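Local coordinates for diaminopimelate decarboxylase (Phaeodactylum tricornutum, PDB 7JPJ), which probably catalyses the pyridoxal phosphate-dependent decarboxylation of diaminopimelate, the step that yields lysine in its biosynthesis, at residues T54-M59 with N75-A80; T232-G237 with E277-T282. All blocks are in the same frame, centred on the assembly; numbering follows the deposited sequence.

How the interactions relate
From the N terminus, the chain first forms interaction 1, in which strand 53-58 is joined by its successor, strand 77-80, closing a loop of 15 residues that holds helix 65-73. The chain then lays down further parallel strands before interaction 2 pairs 232-237 with 277-282, closing a loop of 39 residues that contains the whole of helix 252-270. The two contacts stand in series, neither nested nor crossed. They meet because strand 275-278 also lies beside strand 53-58, so late and early parts of the curled parallel sheet come together there. Arg56 of interaction 1 forms a salt bridge with Glu277 of interaction 2, and the backbones of Arg56 and Ile278 probably share a hydrogen bond.

Interaction 1 of 2, residues T54-M59 with N75-A80; sequences TVRYAM and NIHVDA
Ile76 packs beside Val55 and Tyr57 in the close-fitted part of this parallel strand pair. Its CG2 branch lies 3.9 Å from Val55 CG1 and also reaches Tyr57 CB. Farther along, Met59 SD meets Val78 CG1 at 3.8 Å. Three backbone bonds join the strands: His77 N to Val55 O, Tyr57 N to His77 O (2.7 Å) and Asp79 N to Tyr57 O (2.8 Å).

The side of the pair that carries Arg56 and His77 is looser, Thr54 and His77 both being partly exposed. Thr54 CG2 sits over the centre of the His77 imidazole, 4.0 Å from the ring centroid, a CH-pi contact; with CG anti to the carbonyl carbon (chi1 -67°), the ring starts close to that methyl. Arg56 NH2 lies at the imidazole edge, 3.9 Å from His77 ND1 and not hydrogen-bonded to it, with the two planes 81° apart; the guanidinium finds its salt-bridge partner in Glu277.

The pair belongs to a beta-alpha-beta unit of the barrel: helix 65-73 packs on Tyr57, Met59 and Ile76, helix 83-91 on Met59 and Ala80, and strand 99-101 continues the sheet beyond Val78.

Interaction 2 of 2, residues T232-G237 with E277-T282; sequences TMNLGG and EIEPGT. With SO4 (sulfate ion), chain D.
Glu277 crosses Asn234 obliquely and reaches back to Thr232, and it is the residue most buried by this contact. With CG anti to the carbonyl carbon (chi1 -68°), the chain runs on extended and carries the carboxylate to Thr232 CG2 and Arg56. Thr232 CG2 comes against the carboxylate, 3.3 Å from Glu277 OE2, the two side chains crossing at about a right angle. The same OE2 takes part in the salt bridge with Arg56. OE1 lies near Asn234 ND2, but the angle is too poor for a hydrogen bond. An alanine at Glu277 would probably leave the buried Arg56 guanidinium without its mate and open a gap beside Thr232 CG2.

The amide of Asn234 is held through OD1, which accepts from Gly236 N at 2.9 Å, an Asx turn that fixes the bend after the strand. The bond from ND2 to Glu279 OE1 is doubtful, being modelled too short. The amide and the Glu279 carboxylate are turned 87° apart.

Asn234 and Glu277 form a parallel bridge between neighbouring strands of the alpha/beta barrel of this fold. Glu277 N donates to Met233 O (2.8 Å), and Leu235 N to Glu277 O (2.9 Å). Beyond the strand ends the pairing continues in the loops, where Glu279 N donates to Gly236 O at 2.8 Å.

Glu279 directs OE2 to a weak hydrogen bond with His201, with the like-charged Asp79 close by. Farther on, the backbone N atoms of Gly281 and Thr282 bind a sulfate, probably from the crystallisation liquor, and Thr282 OG1 joins them, 2.8 Å from sulfate O1. Gly238 N and Tyr395 OH add further bonds, a setting consistent with the cofactor-phosphate site of related enzymes.

Interaction 1 of 2, residues T54-M59 with N75-A80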
ATOM      1  N   THR A  54     -22.164 -23.478   3.066  1.00 19.70           N
ATOM      2  CA  THR A  54     -22.339 -22.149   2.497  1.00 19.00           C
ATOM      3  C   THR A  54     -20.965 -21.571   2.201  1.00 18.57           C
ATOM      4  O   THR A  54     -20.091 -21.574   3.073  1.00 18.42           O
ATOM      5  CB  THR A  54     -23.099 -21.215   3.444  1.00 18.64           C
ATOM      6  OG1 THR A  54     -24.335 -21.825   3.828  1.00 19.06           O
ATOM      7  CG2 THR A  54     -23.386 -19.884   2.759  1.00 17.98           C
ATOM      8  N   VAL A  55     -20.775 -21.078   0.983  1.00 17.57           N
ATOM      9  CA  VAL A  55     -19.522 -20.454   0.575  1.00 17.17           C
ATOM     10  C   VAL A  55     -19.719 -18.945   0.574  1.00 16.62           C
ATOM     11  O   VAL A  55     -20.615 -18.426  -0.103  1.00 16.76           O
ATOM     12  CB  VAL A  55     -19.071 -20.950  -0.806  1.00 17.31           C
ATOM     13  CG1 VAL A  55     -17.815 -20.213  -1.247  1.00 16.89           C
ATOM     14  CG2 VAL A  55     -18.840 -22.449  -0.777  1.00 17.82           C
ATOM     15  N   ARG A  56     -18.883 -18.237   1.330  1.00 19.92           N
ATOM     16  CA  ARG A  56     -18.894 -16.782   1.378  1.00 19.48           C
ATOM     17  C   ARG A  56     -17.640 -16.245   0.703  1.00 19.15           C
ATOM     18  O   ARG A  56     -16.529 -16.689   1.008  1.00 18.11           O
ATOM     19  CB  ARG A  56     -18.966 -16.277   2.820  1.00 18.39           C
ATOM     20  CG  ARG A  56     -20.043 -16.929   3.663  1.00 18.64           C
ATOM     21  CD  ARG A  56     -20.437 -16.042   4.833  1.00 17.53           C
ATOM     22  NE  ARG A  56     -21.760 -15.461   4.639  1.00 18.25           N
ATOM     23  CZ  ARG A  56     -22.843 -15.827   5.316  1.00 18.39           C
ATOM     24  NH1 ARG A  56     -22.759 -16.768   6.239  1.00 18.22           N
ATOM     25  NH2 ARG A  56     -24.011 -15.249   5.075  1.00 18.84           N
ATOM     26  N   TYR A  57     -17.817 -15.295  -0.209  1.00 17.82           N
ATOM     27  CA  TYR A  57     -16.683 -14.639  -0.845  1.00 17.80           C
ATOM     28  C   TYR A  57     -16.197 -13.498   0.041  1.00 17.33           C
ATOM     29  O   TYR A  57     -16.973 -12.602   0.387  1.00 17.79           O
ATOM     30  CB  TYR A  57     -17.065 -14.119  -2.230  1.00 18.03           C
ATOM     31  CG  TYR A  57     -16.008 -13.244  -2.875  1.00 17.84           C
ATOM     32  CD1 TYR A  57     -14.663 -13.599  -2.842  1.00 17.57           C
ATOM     33  CD2 TYR A  57     -16.356 -12.070  -3.527  1.00 18.00           C
ATOM     34  CE1 TYR A  57     -13.697 -12.804  -3.432  1.00 17.54           C
ATOM     35  CE2 TYR A  57     -15.397 -11.272  -4.123  1.00 17.90           C
ATOM     36  CZ  TYR A  57     -14.071 -11.642  -4.071  1.00 17.75           C
ATOM     37  OH  TYR A  57     -13.115 -10.847  -4.661  1.00 17.73           O
ATOM     38  N   ALA A  58     -14.920 -13.536   0.410  1.00 17.65           N
ATOM     39  CA  ALA A  58     -14.287 -12.457   1.165  1.00 16.78           C
ATOM     40  C   ALA A  58     -13.967 -11.331   0.190  1.00 18.34           C
ATOM     41  O   ALA A  58     -12.869 -11.251  -0.363  1.00 18.36           O
ATOM     42  CB  ALA A  58     -13.035 -12.959   1.875  1.00 15.16           C
ATOM     43  N   MET A  59     -14.939 -10.437  -0.017  1.00 17.26           N
ATOM     44  CA  MET A  59     -14.840  -9.449  -1.087  1.00 18.71           C
ATOM     45  C   MET A  59     -13.674  -8.487  -0.909  1.00 18.35           C
ATOM     46  O   MET A  59     -13.340  -7.772  -1.862  1.00 18.74           O
ATOM     47  CB  MET A  59     -16.133  -8.639  -1.195  1.00 19.26           C
ATOM     48  CG  MET A  59     -16.521  -7.919   0.084  1.00 17.90           C
ATOM     49  SD  MET A  59     -18.075  -7.023  -0.079  1.00 17.73           S
ATOM     50  CE  MET A  59     -17.638  -5.820  -1.329  1.00 18.62           C
ATOM     51  N   ASN A  75     -24.671 -18.683  -6.488  1.00 20.74           N
ATOM     52  CA  ASN A  75     -25.170 -18.953  -5.136  1.00 21.86           C
ATOM     53  C   ASN A  75     -24.053 -18.936  -4.096  1.00 22.04           C
ATOM     54  O   ASN A  75     -24.101 -19.671  -3.105  1.00 22.90           O
ATOM     55  CB  ASN A  75     -25.941 -20.275  -5.075  1.00 23.24           C
ATOM     56  CG  ASN A  75     -27.173 -20.262  -5.948  1.00 23.23           C
ATOM     57  OD1 ASN A  75     -27.740 -19.204  -6.222  1.00 22.20           O
ATOM     58  ND2 ASN A  75     -27.594 -21.438  -6.401  1.00 24.26           N
ATOM     59  N   ILE A  76     -23.047 -18.092  -4.309  1.00 18.93           N
ATOM     60  CA  ILE A  76     -21.989 -17.853  -3.334  1.00 18.52           C
ATOM     61  C   ILE A  76     -22.307 -16.558  -2.600  1.00 18.55           C
ATOM     62  O   ILE A  76     -22.618 -15.539  -3.228  1.00 18.52           O
ATOM     63  CB  ILE A  76     -20.611 -17.783  -4.011  1.00 17.94           C
ATOM     64  CG1 ILE A  76     -20.184 -19.169  -4.492  1.00 17.98           C
ATOM     65  CG2 ILE A  76     -19.576 -17.205  -3.060  1.00 17.55           C
ATOM     66  CD1 ILE A  76     -18.797 -19.201  -5.085  1.00 17.54           C
ATOM     67  N   HIS A  77     -22.242 -16.596  -1.273  1.00 18.66           N
ATOM     68  CA  HIS A  77     -22.603 -15.448  -0.457  1.00 18.36           C
ATOM     69  C   HIS A  77     -21.389 -14.533  -0.281  1.00 17.51           C
ATOM     70  O   HIS A  77     -20.343 -14.723  -0.908  1.00 17.06           O
ATOM     71  CB  HIS A  77     -23.183 -15.921   0.875  1.00 19.35           C
ATOM     72  CG  HIS A  77     -24.498 -16.630   0.741  1.00 20.02           C
ATOM     73  ND1 HIS A  77     -25.487 -16.553   1.698  1.00 20.46           N
ATOM     74  CD2 HIS A  77     -24.985 -17.428  -0.238  1.00 20.28           C
ATOM     75  CE1 HIS A  77     -26.525 -17.275   1.314  1.00 20.79           C
ATOM     76  NE2 HIS A  77     -26.245 -17.816   0.143  1.00 20.85           N
ATOM     77  N   VAL A  78     -21.514 -13.522   0.576  1.00 18.39           N
ATOM     78  CA  VAL A  78     -20.496 -12.489   0.734  1.00 17.92           C
ATOM     79  C   VAL A  78     -20.126 -12.372   2.208  1.00 18.05           C
ATOM     80  O   VAL A  78     -21.008 -12.346   3.074  1.00 18.62           O
ATOM     81  CB  VAL A  78     -20.981 -11.134   0.183  1.00 17.97           C
ATOM     82  CG1 VAL A  78     -20.258  -9.978   0.861  1.00 17.75           C
ATOM     83  CG2 VAL A  78     -20.786 -11.073  -1.321  1.00 17.70           C
ATOM     84  N   ASP A  79     -18.821 -12.311   2.488  1.00 19.35           N
ATOM     85  CA  ASP A  79     -18.287 -12.000   3.812  1.00 19.89           C
ATOM     86  C   ASP A  79     -17.653 -10.613   3.755  1.00 19.21           C
ATOM     87  O   ASP A  79     -16.636 -10.416   3.079  1.00 18.26           O
ATOM     88  CB  ASP A  79     -17.272 -13.054   4.254  1.00 20.05           C
ATOM     89  CG  ASP A  79     -16.266 -12.517   5.268  1.00 20.14           C
ATOM     90  OD1 ASP A  79     -16.682 -11.880   6.268  1.00 20.57           O
ATOM     91  OD2 ASP A  79     -15.052 -12.738   5.064  1.00 19.57           O
ATOM     92  N   ALA A  80     -18.246  -9.660   4.472  1.00 19.56           N
ATOM     93  CA  ALA A  80     -17.835  -8.264   4.411  1.00 18.65           C
ATOM     94  C   ALA A  80     -16.947  -7.908   5.597  1.00 19.51           C
ATOM     95  O   ALA A  80     -17.158  -8.392   6.712  1.00 20.69           O
ATOM     96  CB  ALA A  80     -19.055  -7.344   4.377  1.00 18.29           C
TER

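Interaction 2 of 2, residues T232-G237 with E277-T282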
ATOM      1  N   THR A 232     -24.794 -22.948  13.049  1.00 21.36           N
ATOM      2  CA  THR A 232     -23.865 -22.744  11.947  1.00 20.73           C
ATOM      3  C   THR A 232     -22.458 -22.553  12.493  1.00 21.48           C
ATOM      4  O   THR A 232     -22.262 -21.873  13.503  1.00 22.32           O
ATOM      5  CB  THR A 232     -24.264 -21.528  11.098  1.00 20.28           C
ATOM      6  OG1 THR A 232     -25.551 -21.754  10.515  1.00 20.10           O
ATOM      7  CG2 THR A 232     -23.262 -21.293   9.988  1.00 19.44           C
ATOM      8  N   MET A 233     -21.482 -23.157  11.815  1.00 21.11           N
ATOM      9  CA  MET A 233     -20.069 -23.009  12.139  1.00 21.93           C
ATOM     10  C   MET A 233     -19.346 -22.430  10.930  1.00 21.24           C
ATOM     11  O   MET A 233     -19.320 -23.052   9.862  1.00 20.53           O
ATOM     12  CB  MET A 233     -19.461 -24.354  12.545  1.00 22.66           C
ATOM     13  CG  MET A 233     -17.944 -24.358  12.674  1.00 23.81           C
ATOM     14  SD  MET A 233     -17.358 -23.882  14.311  1.00 25.44           S
ATOM     15  CE  MET A 233     -16.909 -22.171  14.038  1.00 25.30           C
ATOM     16  N   ASN A 234     -18.769 -21.238  11.097  1.00 21.03           N
ATOM     17  CA  ASN A 234     -18.018 -20.553  10.046  1.00 20.50           C
ATOM     18  C   ASN A 234     -16.527 -20.752  10.310  1.00 21.81           C
ATOM     19  O   ASN A 234     -15.978 -20.191  11.265  1.00 23.00           O
ATOM     20  CB  ASN A 234     -18.385 -19.070  10.011  1.00 20.16           C
ATOM     21  CG  ASN A 234     -17.782 -18.330   8.822  1.00 19.31           C
ATOM     22  OD1 ASN A 234     -16.756 -18.726   8.269  1.00 19.32           O
ATOM     23  ND2 ASN A 234     -18.420 -17.231   8.436  1.00 18.82           N
ATOM     24  N   LEU A 235     -15.872 -21.540   9.454  1.00 20.18           N
ATOM     25  CA  LEU A 235     -14.461 -21.879   9.610  1.00 21.80           C
ATOM     26  C   LEU A 235     -13.519 -20.891   8.936  1.00 22.01           C
ATOM     27  O   LEU A 235     -12.300 -21.085   8.996  1.00 23.77           O
ATOM     28  CB  LEU A 235     -14.193 -23.283   9.063  1.00 22.08           C
ATOM     29  CG  LEU A 235     -14.825 -24.436   9.842  1.00 22.37           C
ATOM     30  CD1 LEU A 235     -14.459 -25.776   9.214  1.00 22.92           C
ATOM     31  CD2 LEU A 235     -14.405 -24.386  11.303  1.00 23.66           C
ATOM     32  N   GLY A 236     -14.045 -19.851   8.289  1.00 21.74           N
ATOM     33  CA  GLY A 236     -13.205 -18.819   7.714  1.00 21.51           C
ATOM     34  C   GLY A 236     -12.551 -19.236   6.408  1.00 21.09           C
ATOM     35  O   GLY A 236     -12.979 -20.167   5.720  1.00 20.55           O
ATOM     36  N   GLY A 237     -11.485 -18.517   6.066  1.00 22.32           N
ATOM     37  CA  GLY A 237     -10.727 -18.808   4.866  1.00 21.91           C
ATOM     38  C   GLY A 237      -9.307 -19.256   5.148  1.00 24.35           C
ATOM     39  O   GLY A 237      -9.055 -19.972   6.123  1.00 26.47           O
ATOM     40  N   GLU A 277     -19.725 -23.193   7.084  1.00 20.53           N
ATOM     41  CA  GLU A 277     -19.450 -22.035   6.245  1.00 19.94           C
ATOM     42  C   GLU A 277     -17.953 -21.911   6.021  1.00 19.71           C
ATOM     43  O   GLU A 277     -17.156 -22.202   6.916  1.00 19.97           O
ATOM     44  CB  GLU A 277     -19.975 -20.744   6.867  1.00 19.61           C
ATOM     45  CG  GLU A 277     -21.483 -20.655   6.930  1.00 19.85           C
ATOM     46  CD  GLU A 277     -21.953 -19.312   7.443  1.00 19.65           C
ATOM     47  OE1 GLU A 277     -21.094 -18.471   7.787  1.00 19.42           O
ATOM     48  OE2 GLU A 277     -23.181 -19.083   7.486  1.00 20.15           O
ATOM     49  N   ILE A 278     -17.581 -21.476   4.821  1.00 19.07           N
ATOM     50  CA  ILE A 278     -16.195 -21.202   4.473  1.00 18.56           C
ATOM     51  C   ILE A 278     -16.128 -19.817   3.846  1.00 18.47           C
ATOM     52  O   ILE A 278     -17.047 -19.386   3.142  1.00 18.86           O
ATOM     53  CB  ILE A 278     -15.613 -22.272   3.521  1.00 18.50           C
ATOM     54  CG1 ILE A 278     -16.393 -22.320   2.204  1.00 18.85           C
ATOM     55  CG2 ILE A 278     -15.617 -23.635   4.194  1.00 18.78           C
ATOM     56  CD1 ILE A 278     -15.822 -23.294   1.199  1.00 19.02           C
ATOM     57  N   GLU A 279     -15.036 -19.108   4.116  1.00 21.15           N
ATOM     58  CA  GLU A 279     -14.869 -17.719   3.692  1.00 20.48           C
ATOM     59  C   GLU A 279     -13.600 -17.548   2.862  1.00 20.16           C
ATOM     60  O   GLU A 279     -12.680 -16.827   3.263  1.00 19.96           O
ATOM     61  CB  GLU A 279     -14.846 -16.795   4.907  1.00 20.53           C
ATOM     62  CG  GLU A 279     -16.217 -16.314   5.369  1.00 20.85           C
ATOM     63  CD  GLU A 279     -16.155 -15.510   6.665  1.00 21.19           C
ATOM     64  OE1 GLU A 279     -17.162 -15.486   7.412  1.00 21.25           O
ATOM     65  OE2 GLU A 279     -15.094 -14.906   6.941  1.00 21.34           O
ATOM     66  N   PRO A 280     -13.523 -18.180   1.687  1.00 19.18           N
ATOM     67  CA  PRO A 280     -12.303 -18.066   0.877  1.00 18.83           C
ATOM     68  C   PRO A 280     -12.245 -16.723   0.160  1.00 18.17           C
ATOM     69  O   PRO A 280     -13.240 -16.257  -0.401  1.00 18.33           O
ATOM     70  CB  PRO A 280     -12.429 -19.224  -0.119  1.00 19.65           C
ATOM     71  CG  PRO A 280     -13.885 -19.387  -0.293  1.00 20.21           C
ATOM     72  CD  PRO A 280     -14.519 -19.050   1.037  1.00 19.82           C
ATOM     73  N   GLY A 281     -11.073 -16.100   0.195  1.00 18.63           N
ATOM     74  CA  GLY A 281     -10.837 -14.895  -0.570  1.00 18.07           C
ATOM     75  C   GLY A 281      -9.834 -15.144  -1.677  1.00 18.02           C
ATOM     76  O   GLY A 281     -10.163 -15.051  -2.864  1.00 18.47           O
ATOM     77  N   THR A 282      -8.602 -15.476  -1.283  1.00 17.52           N
ATOM     78  CA  THR A 282      -7.561 -15.796  -2.252  1.00 17.41           C
ATOM     79  C   THR A 282      -7.989 -16.939  -3.170  1.00 18.33           C
ATOM     80  O   THR A 282      -7.874 -16.841  -4.395  1.00 19.17           O
ATOM     81  CB  THR A 282      -6.268 -16.149  -1.515  1.00 17.26           C
ATOM     82  OG1 THR A 282      -5.887 -15.058  -0.670  1.00 17.18           O
ATOM     83  CG2 THR A 282      -5.148 -16.440  -2.500  1.00 17.30           C
TER
HETATM   84  S   SO4 D 502      -7.957 -15.460   2.389  1.00 20.77           S
HETATM   85  O1  SO4 D 502      -6.632 -15.800   1.876  1.00 20.77           O
HETATM   86  O2  SO4 D 502      -8.832 -16.626   2.281  1.00 20.77           O
HETATM   87  O3  SO4 D 502      -8.519 -14.358   1.614  1.00 20.77           O
HETATM   88  O4  SO4 D 502      -7.842 -15.048   3.785  1.00 20.77           O